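Local coordinates for protein putative D-lactate dehydrogenase (Chlamydomonas reinhardtii, PDB 4ZGS) that probably reduces pyruvate to D-lactate in the chloroplast of the green alga, using a bound nicotinamide-adenine-dinucleotide cofactor as its redox partner, at residues L237-L241 with R268-I272; L229-V235 with Q255-K259; A194-K198 with A217-P221; Y294-L300 with K316-F321. One frame throughout, in Å; residues are numbered along the deposited sequence.

Interaction 1 of 4, residues L237-L241 with R268-I272. With NAD (nicotinamide-adenine-dinucleotide), chain I.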
loop_
_atom_site.group_PDB
_atom_site.type_symbol
_atom_site.label_atom_id
_atom_site.label_comp_id
_atom_site.label_asym_id
_atom_site.label_seq_id
_atom_site.Cartn_x
_atom_site.Cartn_y
_atom_site.Cartn_z
ATOM N N LEU A 237 -18.264 19.116 10.275
ATOM C CA LEU A 237 -18.598 19.316 11.673
ATOM C C LEU A 237 -17.489 20.050 12.386
ATOM O O LEU A 237 -16.344 19.605 12.354
ATOM C CB LEU A 237 -18.856 17.978 12.357
ATOM C CG LEU A 237 -19.821 17.034 11.655
ATOM C CD1 LEU A 237 -20.042 15.742 12.489
ATOM C CD2 LEU A 237 -21.126 17.773 11.384
ATOM N N HIS A 238 -17.772 21.250 12.886
ATOM C CA HIS A 238 -16.830 21.919 13.787
ATOM C C HIS A 238 -17.289 22.226 15.223
ATOM O O HIS A 238 -16.542 22.828 15.991
ATOM C CB HIS A 238 -16.324 23.147 13.070
ATOM C CG HIS A 238 -15.623 22.800 11.798
ATOM N ND1 HIS A 238 -14.302 22.412 11.759
ATOM C CD2 HIS A 238 -16.097 22.641 10.536
ATOM C CE1 HIS A 238 -13.970 22.110 10.515
ATOM N NE2 HIS A 238 -15.043 22.237 9.750
ATOM N N CYS A 239 -18.493 21.815 15.605
ATOM C CA CYS A 239 -18.963 22.111 16.956
ATOM C C CYS A 239 -18.221 21.275 18.004
ATOM O O CYS A 239 -17.692 20.193 17.707
ATOM C CB CYS A 239 -20.476 21.867 17.076
ATOM S SG CYS A 239 -21.071 20.252 16.441
ATOM N N PRO A 240 -18.185 21.775 19.246
ATOM C CA PRO A 240 -17.619 21.028 20.377
ATOM C C PRO A 240 -18.535 19.870 20.723
ATOM O O PRO A 240 -19.682 19.851 20.268
ATOM C CB PRO A 240 -17.580 22.060 21.505
ATOM C CG PRO A 240 -18.707 22.991 21.176
ATOM C CD PRO A 240 -18.721 23.081 19.662
ATOM N N LEU A 241 -18.061 18.926 21.522
ATOM C CA LEU A 241 -18.916 17.820 21.891
ATOM C C LEU A 241 -19.724 18.158 23.143
ATOM O O LEU A 241 -19.175 18.291 24.238
ATOM C CB LEU A 241 -18.076 16.570 22.118
ATOM C CG LEU A 241 -18.858 15.298 22.393
ATOM C CD1 LEU A 241 -19.813 15.063 21.225
ATOM C CD2 LEU A 241 -17.877 14.146 22.535
ATOM N N ARG A 268 -14.845 16.025 16.828
ATOM C CA ARG A 268 -14.922 15.050 17.917
ATOM C C ARG A 268 -15.653 13.797 17.496
ATOM O O ARG A 268 -16.749 13.877 16.934
ATOM C CB ARG A 268 -15.600 15.673 19.132
ATOM C CG ARG A 268 -14.717 16.692 19.786
ATOM C CD ARG A 268 -13.454 15.982 20.271
ATOM N NE ARG A 268 -13.018 16.510 21.549
ATOM C CZ ARG A 268 -13.507 16.113 22.714
ATOM N NH1 ARG A 268 -14.453 15.183 22.750
ATOM N NH2 ARG A 268 -13.058 16.660 23.836
ATOM N N GLY A 269 -15.072 12.641 17.828
ATOM C CA GLY A 269 -15.623 11.379 17.394
ATOM C C GLY A 269 -17.023 11.184 17.902
ATOM O O GLY A 269 -17.847 10.583 17.238
ATOM N N GLY A 270 -17.303 11.731 19.074
ATOM C CA GLY A 270 -18.621 11.658 19.676
ATOM C C GLY A 270 -19.744 12.313 18.875
ATOM O O GLY A 270 -20.918 12.102 19.186
ATOM N N LEU A 271 -19.409 13.149 17.890
ATOM C CA LEU A 271 -20.444 13.810 17.087
ATOM C C LEU A 271 -21.149 12.850 16.145
ATOM O O LEU A 271 -22.234 13.145 15.657
ATOM C CB LEU A 271 -19.850 14.947 16.265
ATOM C CG LEU A 271 -19.136 16.038 17.056
ATOM C CD1 LEU A 271 -18.482 17.003 16.109
ATOM C CD2 LEU A 271 -20.137 16.745 17.941
ATOM N N ILE A 272 -20.509 11.715 15.884
ATOM C CA ILE A 272 -21.010 10.717 14.946
ATOM C C ILE A 272 -21.251 9.382 15.606
ATOM O O ILE A 272 -20.419 8.918 16.381
ATOM C CB ILE A 272 -20.027 10.469 13.801
ATOM C CG1 ILE A 272 -19.790 11.740 12.982
ATOM C CG2 ILE A 272 -20.529 9.342 12.909
ATOM C CD1 ILE A 272 -18.799 11.508 11.867
HETATM P PA NAD I . -14.888 27.354 19.449
HETATM O O1A NAD I . -15.439 27.641 20.793
HETATM O O2A NAD I . -14.562 28.734 19.009
HETATM O O5B NAD I . -15.966 26.652 18.492
HETATM C C5B NAD I . -17.099 25.957 19.010
HETATM C C4B NAD I . -18.375 26.601 18.567
HETATM O O4B NAD I . -19.492 25.600 18.526
HETATM C C3B NAD I . -18.798 27.685 19.491
HETATM O O3B NAD I . -19.058 28.924 18.774
HETATM C C2B NAD I . -20.036 27.239 20.121
HETATM O O2B NAD I . -20.903 28.377 20.372
HETATM C C1B NAD I . -20.655 26.312 19.147
HETATM N N9A NAD I . -21.613 25.447 19.707
HETATM C C8A NAD I . -21.852 25.203 21.091
HETATM N N7A NAD I . -22.906 24.286 21.240
HETATM C C5A NAD I . -23.329 23.966 19.967
HETATM C C6A NAD I . -24.330 23.120 19.398
HETATM N N6A NAD I . -25.190 22.348 20.218
HETATM N N1A NAD I . -24.436 23.071 18.147
HETATM C C2A NAD I . -23.774 23.675 17.317
HETATM N N3A NAD I . -22.826 24.483 17.644
HETATM C C4A NAD I . -22.510 24.709 18.993
HETATM O O3 NAD I . -13.551 26.472 19.533
HETATM P PN NAD I . -12.680 26.022 18.269
HETATM O O1N NAD I . -11.316 26.604 18.289
HETATM O O2N NAD I . -13.237 26.568 17.009
HETATM O O5D NAD I . -12.628 24.427 18.198
HETATM C C5D NAD I . -12.249 23.622 19.320
HETATM C C4D NAD I . -12.455 22.219 18.887
HETATM O O4D NAD I . -11.377 21.802 17.962
HETATM C C3D NAD I . -12.386 21.255 19.992
HETATM O O3D NAD I . -13.627 21.226 20.745
HETATM C C2D NAD I . -12.162 19.997 19.284
HETATM O O2D NAD I . -13.445 19.453 18.885
HETATM C C1D NAD I . -11.361 20.327 18.078
HETATM N N1N NAD I . -10.046 19.832 18.197
HETATM C C2N NAD I . -9.461 19.115 17.127
HETATM C C3N NAD I . -8.167 18.609 17.243
HETATM C C7N NAD I . -7.541 17.831 16.089
HETATM O O7N NAD I . -8.233 17.122 15.380
HETATM N N7N NAD I . -6.147 17.909 15.839
HETATM C C4N NAD I . -7.443 18.813 18.432
HETATM C C5N NAD I . -8.023 19.523 19.503
HETATM C C6N NAD I . -9.312 20.031 19.387
#
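The guanidinium of Arg268 meets Leu241 at a slant rather than squarely over a face or at an edge: CD2 of Leu241 comes to 3.6 Å from Arg268 NH1, with the two side chains crossing nearly at a right angle. The ribose hydroxyl O2D of NAD also approaches that flat group obliquely, and it sits still nearer the stem of the arginine, 3.2 Å from Arg268 CG. Because chi1 of Leu241 is -175°, with CG pointing away from its own N, both methyls swing over the 3-10 turn 269-271. Leu241 CD1 packs 3.6 Å from Gly270 C, and a CB on Gly270 would probably run into Leu241 CD2. The first segment runs off the C-terminal end of strand 234-237 and the second lies in the loop after its parallel neighbour 261-265, at the C-terminal edge of a Rossmann-type sheet, where the dinucleotide lies. Cys239, Pro240 and Arg268 all line the NAD pocket, and Cys239 CB is 3.6 Å from the adenine N3A. Behind this front Leu271 makes most of the apolar contact. Its CD2 touches Leu241 CD1 at 3.7 Å and Cys239 SG at 3.9 Å. Leu237 slides past Leu271 in the opposite direction, its CD1 lying 3.9 Å from Leu271 CB and also reaching Ile272 CG1. Leu237 O is held by Ser267 OG, and Asn265 ND2 binds Arg268 O.

Interaction 2 of 4, residues L229-V235 with Q255-K259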
loop_
_atom_site.group_PDB
_atom_site.type_symbol
_atom_site.label_atom_id
_atom_site.label_comp_id
_atom_site.label_asym_id
_atom_site.label_seq_id
_atom_site.Cartn_x
_atom_site.Cartn_y
_atom_site.Cartn_z
ATOM N N LEU A 229 -28.746 20.270 6.746
ATOM C CA LEU A 229 -28.556 18.840 6.426
ATOM C C LEU A 229 -29.291 18.443 5.171
ATOM O O LEU A 229 -28.841 17.584 4.416
ATOM C CB LEU A 229 -29.031 17.941 7.568
ATOM C CG LEU A 229 -28.269 18.029 8.875
ATOM C CD1 LEU A 229 -28.988 17.166 9.901
ATOM C CD2 LEU A 229 -26.823 17.600 8.663
ATOM N N ALA A 230 -30.439 19.064 4.969
ATOM C CA ALA A 230 -31.281 18.715 3.851
ATOM C C ALA A 230 -30.700 19.232 2.555
ATOM O O ALA A 230 -30.849 18.595 1.519
ATOM C CB ALA A 230 -32.674 19.257 4.051
ATOM N N MET A 231 -30.068 20.402 2.603
ATOM C CA MET A 231 -29.591 21.037 1.379
ATOM C C MET A 231 -28.138 20.759 1.011
ATOM O O MET A 231 -27.722 21.079 -0.097
ATOM C CB MET A 231 -29.779 22.543 1.483
ATOM C CG MET A 231 -28.880 23.227 2.516
ATOM S SD MET A 231 -29.046 25.042 2.445
ATOM C CE MET A 231 -28.698 25.466 4.150
ATOM N N SER A 232 -27.362 20.166 1.918
ATOM C CA SER A 232 -25.910 20.173 1.728
ATOM C C SER A 232 -25.337 19.021 0.906
ATOM O O SER A 232 -25.686 17.856 1.104
ATOM C CB SER A 232 -25.228 20.235 3.093
ATOM O OG SER A 232 -25.665 21.392 3.800
ATOM N N ASP A 233 -24.429 19.365 -0.003
ATOM C CA ASP A 233 -23.633 18.386 -0.735
ATOM C C ASP A 233 -22.517 17.922 0.163
ATOM O O ASP A 233 -22.022 16.786 0.077
ATOM C CB ASP A 233 -23.040 18.991 -2.006
ATOM C CG ASP A 233 -24.101 19.450 -3.006
ATOM O OD1 ASP A 233 -24.965 18.620 -3.397
ATOM O OD2 ASP A 233 -24.044 20.634 -3.429
ATOM N N ILE A 234 -22.116 18.868 1.005
ATOM C CA ILE A 234 -21.026 18.719 1.943
ATOM C C ILE A 234 -21.385 19.290 3.302
ATOM O O ILE A 234 -21.854 20.441 3.405
ATOM C CB ILE A 234 -19.771 19.433 1.461
ATOM C CG1 ILE A 234 -19.419 18.996 0.044
ATOM C CG2 ILE A 234 -18.645 19.156 2.409
ATOM C CD1 ILE A 234 -18.290 19.801 -0.560
ATOM N N VAL A 235 -21.169 18.473 4.323
ATOM C CA VAL A 235 -21.337 18.852 5.709
ATOM C C VAL A 235 -20.026 18.668 6.449
ATOM O O VAL A 235 -19.410 17.597 6.374
ATOM C CB VAL A 235 -22.419 18.033 6.385
ATOM C CG1 VAL A 235 -22.460 18.339 7.854
ATOM C CG2 VAL A 235 -23.765 18.343 5.748
ATOM N N GLN A 255 -30.847 10.189 7.508
ATOM C CA GLN A 255 -31.872 10.083 6.468
ATOM C C GLN A 255 -32.461 11.445 6.114
ATOM O O GLN A 255 -33.189 11.554 5.135
ATOM C CB GLN A 255 -32.982 9.105 6.866
ATOM C CG GLN A 255 -32.480 7.671 6.992
ATOM C CD GLN A 255 -31.709 7.187 5.751
ATOM O OE1 GLN A 255 -32.147 7.387 4.615
ATOM N NE2 GLN A 255 -30.544 6.570 5.976
ATOM N N LYS A 256 -32.184 12.466 6.930
ATOM C CA LYS A 256 -32.586 13.842 6.616
ATOM C C LYS A 256 -31.607 14.516 5.661
ATOM O O LYS A 256 -31.914 15.558 5.093
ATOM C CB LYS A 256 -32.712 14.694 7.879
ATOM C CG LYS A 256 -33.868 14.314 8.786
ATOM C CD LYS A 256 -34.024 15.323 9.910
ATOM C CE LYS A 256 -32.783 15.349 10.784
ATOM N NZ LYS A 256 -32.960 16.203 11.991
ATOM N N MET A 257 -30.423 13.940 5.495
ATOM C CA MET A 257 -29.424 14.536 4.627
ATOM C C MET A 257 -29.729 14.288 3.164
ATOM O O MET A 257 -30.685 13.596 2.827
ATOM C CB MET A 257 -28.039 14.007 4.962
ATOM C CG MET A 257 -27.609 14.367 6.347
ATOM S SD MET A 257 -26.085 13.525 6.850
ATOM C CE MET A 257 -24.871 14.561 6.047
ATOM N N LYS A 258 -28.894 14.862 2.309
ATOM C CA LYS A 258 -29.045 14.774 0.864
ATOM C C LYS A 258 -28.242 13.602 0.300
ATOM O O LYS A 258 -27.040 13.462 0.586
ATOM C CB LYS A 258 -28.604 16.089 0.227
ATOM C CG LYS A 258 -28.928 16.209 -1.233
ATOM C CD LYS A 258 -28.575 17.595 -1.782
ATOM C CE LYS A 258 -27.875 17.428 -3.105
ATOM N NZ LYS A 258 -27.495 18.708 -3.711
ATOM N N LYS A 259 -28.900 12.759 -0.495
ATOM C CA LYS A 259 -28.270 11.547 -0.990
ATOM C C LYS A 259 -26.962 11.818 -1.706
ATOM O O LYS A 259 -26.919 12.542 -2.683
ATOM C CB LYS A 259 -29.214 10.784 -1.927
ATOM C CG LYS A 259 -28.586 9.498 -2.488
ATOM C CD LYS A 259 -29.635 8.494 -2.956
ATOM C CE LYS A 259 -29.015 7.141 -3.325
ATOM N NZ LYS A 259 -30.117 6.238 -3.772
#
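The last turn of helix 225-231 comes so near the loop 255-259 that Ala230 CA and Met257 CA are 4.6 Å apart, and two CA-H...O contacts bridge the backbones: Met257 CA to Leu229 O at 3.1 Å and Ala230 CA to Lys256 O at 3.5 Å. Met257 then works inward. Its CG leans on Leu229 CB, and a bend at the thioether brings CE tip to tip with Val235 CG2 at 4.0 Å. Lys258 runs the other way, along the end of the helix. Extended away from its own N at chi1 -170°, the chain passes the carbonyls, with Lys258 CB 3.5 Å from Ser232 O and 3.6 Å from Ala230 O. Its charge ends in a salt bridge, Lys258 NZ to Asp233 OD1 at 2.6 Å, the two side chains lying alongside and pointing the same way. The ammonium meets OD1 on its syn side, 32° out of the carboxylate plane, while OD2 accepts from Val180 N. With an alanine here in place of Asp233, Lys258 would probably lose its counter-charge and be free to swing, and Val180 N its side-chain acceptor. Ser232 OG is tied back to Leu228 O. Helix end, salt bridge and loop together lie where the adjacent parallel strands 234-237 and 261-265 begin, at the N-terminal edge of a Rossmann-type sheet, the edge away from the cofactor.

Interaction 3 of 4, residues A194-K198 with A217-P221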
loop_
_atom_site.group_PDB
_atom_site.type_symbol
_atom_site.label_atom_id
_atom_site.label_comp_id
_atom_site.label_asym_id
_atom_site.label_seq_id
_atom_site.Cartn_x
_atom_site.Cartn_y
_atom_site.Cartn_z
ATOM N N ALA A 194 -15.636 28.018 7.019
ATOM C CA ALA A 194 -16.551 28.876 6.252
ATOM C C ALA A 194 -15.807 29.880 5.362
ATOM O O ALA A 194 -16.130 29.998 4.180
ATOM C CB ALA A 194 -17.472 29.594 7.172
ATOM N N ARG A 195 -14.798 30.566 5.905
ATOM C CA ARG A 195 -14.018 31.521 5.111
ATOM C C ARG A 195 -13.375 30.830 3.908
ATOM O O ARG A 195 -13.523 31.291 2.778
ATOM C CB ARG A 195 -12.923 32.198 5.945
ATOM C CG ARG A 195 -12.061 33.161 5.118
ATOM C CD ARG A 195 -10.856 33.734 5.876
ATOM N NE ARG A 195 -9.942 32.681 6.353
ATOM C CZ ARG A 195 -9.083 32.024 5.565
ATOM N NH1 ARG A 195 -8.294 31.077 6.068
ATOM N NH2 ARG A 195 -9.035 32.287 4.262
ATOM N N ILE A 196 -12.654 29.732 4.156
ATOM C CA ILE A 196 -11.961 28.982 3.097
ATOM C C ILE A 196 -12.925 28.430 2.037
ATOM O O ILE A 196 -12.691 28.553 0.812
ATOM C CB ILE A 196 -11.152 27.788 3.682
ATOM C CG1 ILE A 196 -10.000 28.250 4.579
ATOM C CG2 ILE A 196 -10.567 26.964 2.574
ATOM C CD1 ILE A 196 -9.484 27.138 5.562
ATOM N N LEU A 197 -14.015 27.821 2.495
ATOM C CA LEU A 197 -14.915 27.159 1.558
ATOM C C LEU A 197 -15.683 28.183 0.693
ATOM O O LEU A 197 -15.919 27.939 -0.496
ATOM C CB LEU A 197 -15.854 26.197 2.311
ATOM C CG LEU A 197 -15.179 24.874 2.787
ATOM C CD1 LEU A 197 -15.918 24.194 3.928
ATOM C CD2 LEU A 197 -15.033 23.903 1.623
ATOM N N LYS A 198 -16.032 29.338 1.269
ATOM C CA LYS A 198 -16.642 30.445 0.499
ATOM C C LYS A 198 -15.620 30.925 -0.525
ATOM O O LYS A 198 -15.939 31.226 -1.665
ATOM C CB LYS A 198 -17.055 31.596 1.430
ATOM C CG LYS A 198 -17.755 32.762 0.773
ATOM C CD LYS A 198 -19.131 32.332 0.348
ATOM C CE LYS A 198 -20.044 33.502 0.011
ATOM N NZ LYS A 198 -21.460 33.002 -0.010
ATOM N N ALA A 217 -20.633 38.583 8.265
ATOM C CA ALA A 217 -19.932 39.590 7.468
ATOM C C ALA A 217 -19.230 39.024 6.237
ATOM O O ALA A 217 -18.624 39.767 5.475
ATOM C CB ALA A 217 -18.942 40.316 8.322
ATOM N N MET A 218 -19.196 37.707 6.131
ATOM C CA MET A 218 -18.685 37.013 4.949
ATOM C C MET A 218 -19.846 36.758 4.015
ATOM O O MET A 218 -19.689 36.190 2.933
ATOM C CB MET A 218 -18.041 35.673 5.295
ATOM C CG MET A 218 -16.768 35.681 6.121
ATOM S SD MET A 218 -16.158 33.983 6.357
ATOM C CE MET A 218 -15.957 33.858 8.146
ATOM N N GLY A 219 -21.029 37.153 4.465
ATOM C CA GLY A 219 -22.232 36.935 3.692
ATOM C C GLY A 219 -22.682 35.495 3.646
ATOM O O GLY A 219 -23.209 35.054 2.621
ATOM N N ILE A 220 -22.434 34.755 4.728
ATOM C CA ILE A 220 -22.896 33.378 4.841
ATOM C C ILE A 220 -24.125 33.268 5.734
ATOM O O ILE A 220 -24.051 33.563 6.915
ATOM C CB ILE A 220 -21.811 32.479 5.381
ATOM C CG1 ILE A 220 -20.663 32.387 4.373
ATOM C CG2 ILE A 220 -22.395 31.105 5.730
ATOM C CD1 ILE A 220 -19.416 31.739 4.919
ATOM N N PRO A 221 -25.256 32.807 5.179
ATOM C CA PRO A 221 -26.516 32.714 5.934
ATOM C C PRO A 221 -26.554 31.617 7.005
ATOM O O PRO A 221 -26.005 30.535 6.820
ATOM C CB PRO A 221 -27.559 32.429 4.843
ATOM C CG PRO A 221 -26.796 31.822 3.733
ATOM C CD PRO A 221 -25.412 32.395 3.772
#
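Residues 194-198 are a turn in the second half of helix 188-200, and the loop 217-221 passes beside it at 7.2 Å between Arg195 CA and Met218 CA. The second segment carries the chain out of helix 213-216 through a Schellman motif, in which Gly219 takes a positive phi of 72°. No hydrogen bond links the two pieces; side chains do the joining. Met218 reaches across with its sulfur laid against the helix backbone, SD lying 3.5 Å from Arg195 CA and 3.7 Å from Arg195 CB, while the methyl CE, turned aside at the SD-CE end, also rests by CB. Ile220 comes in beside it, one residue back along the helix, its CD1 touching Ala194 CB at 3.7 Å. Strand 203-207 lies under this point, with Val204 and Ala206 against Ile220, and helix 188-200 is the crossover from strand 180-184 to that strand in the beta-alpha-beta unit of a Rossmann-type fold. Lys198 closes the contact toward the solvent side. Chi1 of -177° sends the Lys198 chain toward the capped helix end: CE is 4.0 Å from Met218 O, and NZ is 3.8 Å from Gly219 O, too long for a bond, though the carbonyls would probably still attract the ammonium. The end of Arg195 turns away instead, where NE binds Gln192 OE1 and NH2 reaches Ile200 O of a second subunit.

Interaction 4 of 4, residues Y294-L300 with K316-F321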
loop_
_atom_site.group_PDB
_atom_site.type_symbol
_atom_site.label_atom_id
_atom_site.label_comp_id
_atom_site.label_asym_id
_atom_site.label_seq_id
_atom_site.Cartn_x
_atom_site.Cartn_y
_atom_site.Cartn_z
ATOM N N TYR A 294 -12.569 9.632 15.555
ATOM C CA TYR A 294 -13.476 8.480 15.681
ATOM C C TYR A 294 -13.865 8.223 17.145
ATOM O O TYR A 294 -13.046 8.403 18.022
ATOM C CB TYR A 294 -12.816 7.249 15.076
ATOM C CG TYR A 294 -13.596 5.972 15.222
ATOM C CD1 TYR A 294 -14.606 5.638 14.332
ATOM C CD2 TYR A 294 -13.314 5.093 16.262
ATOM C CE1 TYR A 294 -15.317 4.456 14.466
ATOM C CE2 TYR A 294 -14.016 3.913 16.412
ATOM C CZ TYR A 294 -15.018 3.599 15.507
ATOM O OH TYR A 294 -15.714 2.424 15.648
ATOM N N GLU A 295 -15.066 7.712 17.402
ATOM C CA GLU A 295 -15.675 7.731 18.742
ATOM C C GLU A 295 -14.892 7.188 19.953
ATOM O O GLU A 295 -14.949 7.811 21.016
ATOM C CB GLU A 295 -16.984 6.956 18.687
ATOM C CG GLU A 295 -17.807 7.019 19.950
ATOM C CD GLU A 295 -18.963 6.037 19.907
ATOM O OE1 GLU A 295 -19.175 5.421 18.838
ATOM O OE2 GLU A 295 -19.647 5.869 20.939
ATOM N N ASN A 296 -14.204 6.054 19.856
ATOM C CA ASN A 296 -13.327 5.675 20.979
ATOM C C ASN A 296 -11.889 5.744 20.502
ATOM O O ASN A 296 -11.410 4.871 19.810
ATOM C CB ASN A 296 -13.666 4.286 21.559
ATOM C CG ASN A 296 -12.913 3.980 22.894
ATOM O OD1 ASN A 296 -11.896 4.600 23.217
ATOM N ND2 ASN A 296 -13.451 3.044 23.679
ATOM N N GLU A 297 -11.195 6.798 20.886
ATOM C CA GLU A 297 -9.833 6.980 20.424
ATOM C C GLU A 297 -8.792 6.489 21.406
ATOM O O GLU A 297 -7.627 6.372 21.037
ATOM C CB GLU A 297 -9.576 8.470 20.181
ATOM C CG GLU A 297 -10.373 9.066 19.055
ATOM C CD GLU A 297 -10.226 10.569 18.980
ATOM O OE1 GLU A 297 -9.551 11.146 19.859
ATOM O OE2 GLU A 297 -10.784 11.170 18.040
ATOM N N GLY A 298 -9.234 6.159 22.624
ATOM C CA GLY A 298 -8.359 5.780 23.731
ATOM C C GLY A 298 -7.642 4.469 23.550
ATOM O O GLY A 298 -8.270 3.418 23.439
ATOM N N GLY A 299 -6.314 4.529 23.554
ATOM C CA GLY A 299 -5.495 3.360 23.314
ATOM C C GLY A 299 -5.355 3.087 21.824
ATOM O O GLY A 299 -4.459 2.352 21.406
ATOM N N LEU A 300 -6.222 3.694 21.015
ATOM C CA LEU A 300 -6.208 3.497 19.560
ATOM C C LEU A 300 -5.291 4.500 18.836
ATOM O O LEU A 300 -4.370 4.105 18.119
ATOM C CB LEU A 300 -7.630 3.575 18.994
ATOM C CG LEU A 300 -7.838 3.236 17.511
ATOM C CD1 LEU A 300 -7.436 1.801 17.188
ATOM C CD2 LEU A 300 -9.278 3.537 17.045
ATOM N N LYS A 316 -6.850 -5.408 21.656
ATOM C CA LYS A 316 -7.620 -4.167 21.525
ATOM C C LYS A 316 -8.287 -3.980 20.163
ATOM O O LYS A 316 -8.667 -2.859 19.831
ATOM C CB LYS A 316 -6.776 -2.926 21.850
ATOM C CG LYS A 316 -6.522 -2.731 23.357
ATOM C CD LYS A 316 -5.803 -1.402 23.659
ATOM C CE LYS A 316 -4.422 -1.266 23.022
ATOM N NZ LYS A 316 -3.780 0.035 23.408
ATOM N N TRP A 317 -8.333 -5.023 19.337
ATOM C CA TRP A 317 -8.822 -4.862 17.963
ATOM C C TRP A 317 -10.212 -4.224 17.881
ATOM O O TRP A 317 -11.160 -4.677 18.522
ATOM C CB TRP A 317 -8.848 -6.215 17.273
ATOM C CG TRP A 317 -9.111 -6.151 15.839
ATOM C CD1 TRP A 317 -10.282 -6.429 15.207
ATOM C CD2 TRP A 317 -8.165 -5.810 14.824
ATOM N NE1 TRP A 317 -10.128 -6.259 13.849
ATOM C CE2 TRP A 317 -8.840 -5.879 13.591
ATOM C CE3 TRP A 317 -6.819 -5.441 14.845
ATOM C CZ2 TRP A 317 -8.211 -5.605 12.381
ATOM C CZ3 TRP A 317 -6.201 -5.151 13.652
ATOM C CH2 TRP A 317 -6.898 -5.243 12.426
ATOM N N ASP A 318 -10.332 -3.161 17.094
ATOM C CA ASP A 318 -11.618 -2.478 16.922
ATOM C C ASP A 318 -12.173 -2.942 15.587
ATOM O O ASP A 318 -11.692 -2.560 14.539
ATOM C CB ASP A 318 -11.433 -0.963 16.956
ATOM C CG ASP A 318 -12.750 -0.197 16.992
ATOM O OD1 ASP A 318 -13.746 -0.627 16.372
ATOM O OD2 ASP A 318 -12.782 0.866 17.642
ATOM N N ARG A 319 -13.159 -3.813 15.623
ATOM C CA ARG A 319 -13.568 -4.445 14.385
ATOM C C ARG A 319 -14.304 -3.430 13.530
ATOM O O ARG A 319 -14.128 -3.387 12.314
ATOM C CB ARG A 319 -14.426 -5.689 14.619
ATOM C CG ARG A 319 -14.755 -6.390 13.303
ATOM C CD ARG A 319 -15.826 -7.455 13.508
ATOM N NE ARG A 319 -15.399 -8.444 14.489
ATOM C CZ ARG A 319 -16.187 -9.393 14.962
ATOM N NH1 ARG A 319 -17.437 -9.484 14.525
ATOM N NH2 ARG A 319 -15.730 -10.237 15.871
ATOM N N GLN A 320 -15.138 -2.615 14.161
ATOM C CA GLN A 320 -15.921 -1.678 13.375
ATOM C C GLN A 320 -15.083 -0.532 12.782
ATOM O O GLN A 320 -15.307 -0.171 11.624
ATOM C CB GLN A 320 -17.117 -1.176 14.182
ATOM C CG GLN A 320 -16.992 0.127 14.893
ATOM C CD GLN A 320 -18.360 0.633 15.321
ATOM O OE1 GLN A 320 -19.378 0.235 14.750
ATOM N NE2 GLN A 320 -18.398 1.461 16.358
ATOM N N PHE A 321 -14.068 -0.036 13.487
ATOM C CA PHE A 321 -13.138 0.914 12.863
ATOM C C PHE A 321 -12.392 0.292 11.657
ATOM O O PHE A 321 -12.339 0.880 10.568
ATOM C CB PHE A 321 -12.128 1.429 13.886
ATOM C CG PHE A 321 -11.173 2.479 13.349
ATOM C CD1 PHE A 321 -11.633 3.725 12.914
ATOM C CD2 PHE A 321 -9.807 2.224 13.291
ATOM C CE1 PHE A 321 -10.745 4.712 12.445
ATOM C CE2 PHE A 321 -8.917 3.199 12.800
ATOM C CZ PHE A 321 -9.397 4.449 12.378
#
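Aromatic packing carries most of this contact: Phe321 turns an edge toward a face of the Tyr294 ring, centroids 4.9 Å apart and planes at 51°. Phe321 CD1 stands 3.7 Å above the centre of the tyrosine ring, and Phe321 CB adds a CH-pi contact over the same ring, 4.3 Å from its centroid. A chi1 of 176°, trans to the backbone N, carries the Tyr294 ring out toward the helix. In turn Leu300 CD2 sits over one face of Phe321, offset toward the rim, 4.0 Å from Phe321 CD2. Replacing Tyr294 with an alanine would probably open a gap beside Phe321 and leave that ring freer to shift. Among the polar contacts, Lys316 NZ gives a hydrogen bond of 3.1 Å to Gly299 O, coming in tilted 31° from the carbonyl plane. A bond from Gln320 NE2 to Tyr294 OH is weak, and doubtful because the hydroxyl is crowded in the model. Asp318 OD2 approaches the tyrosine obliquely, 3.5 Å from Tyr294 CE2. Local bonds also shape the segments: Asn296 OD1 accepts from Gly298 N in an Asx turn, and Asp318 OD1 takes Phe321 N at 3.0 Å. Tyr166 of a second subunit packs on Leu300 and Phe321, while Trp317 stacks on Tyr327 of a third. Asp318 is thus the N-cap residue of helix 319-324, its side chain making the capping bond, on the crossover between the neighbouring parallel strands 286-291 and 330-332 of the Rossmann-type domain.

How the interactions relate
All four contacts belong to the NAD-binding half of the chain, but only interaction 1 lines the cofactor pocket. Segment 229-235 of interaction 2 runs almost straight into 237-241 of interaction 1, only one residue between them; their centres are about 17 Å apart, at opposite ends of strand 234-237. Interaction 3 packs on the helix that starts at the NAD-binding residues Ala188 and Ile189, and the side chain of Ala194 is about 11 Å from NAD. Interaction 4 touches interaction 1, Gly269 O lying 4.0 Å from Glu295 CB, and the side chain of Tyr294 too is about 11 Å from the cofactor. Interactions 3 and 4 are farthest apart, about 35 Å between centres; interaction 3 adjoins a second subunit, interaction 4 a second and a third.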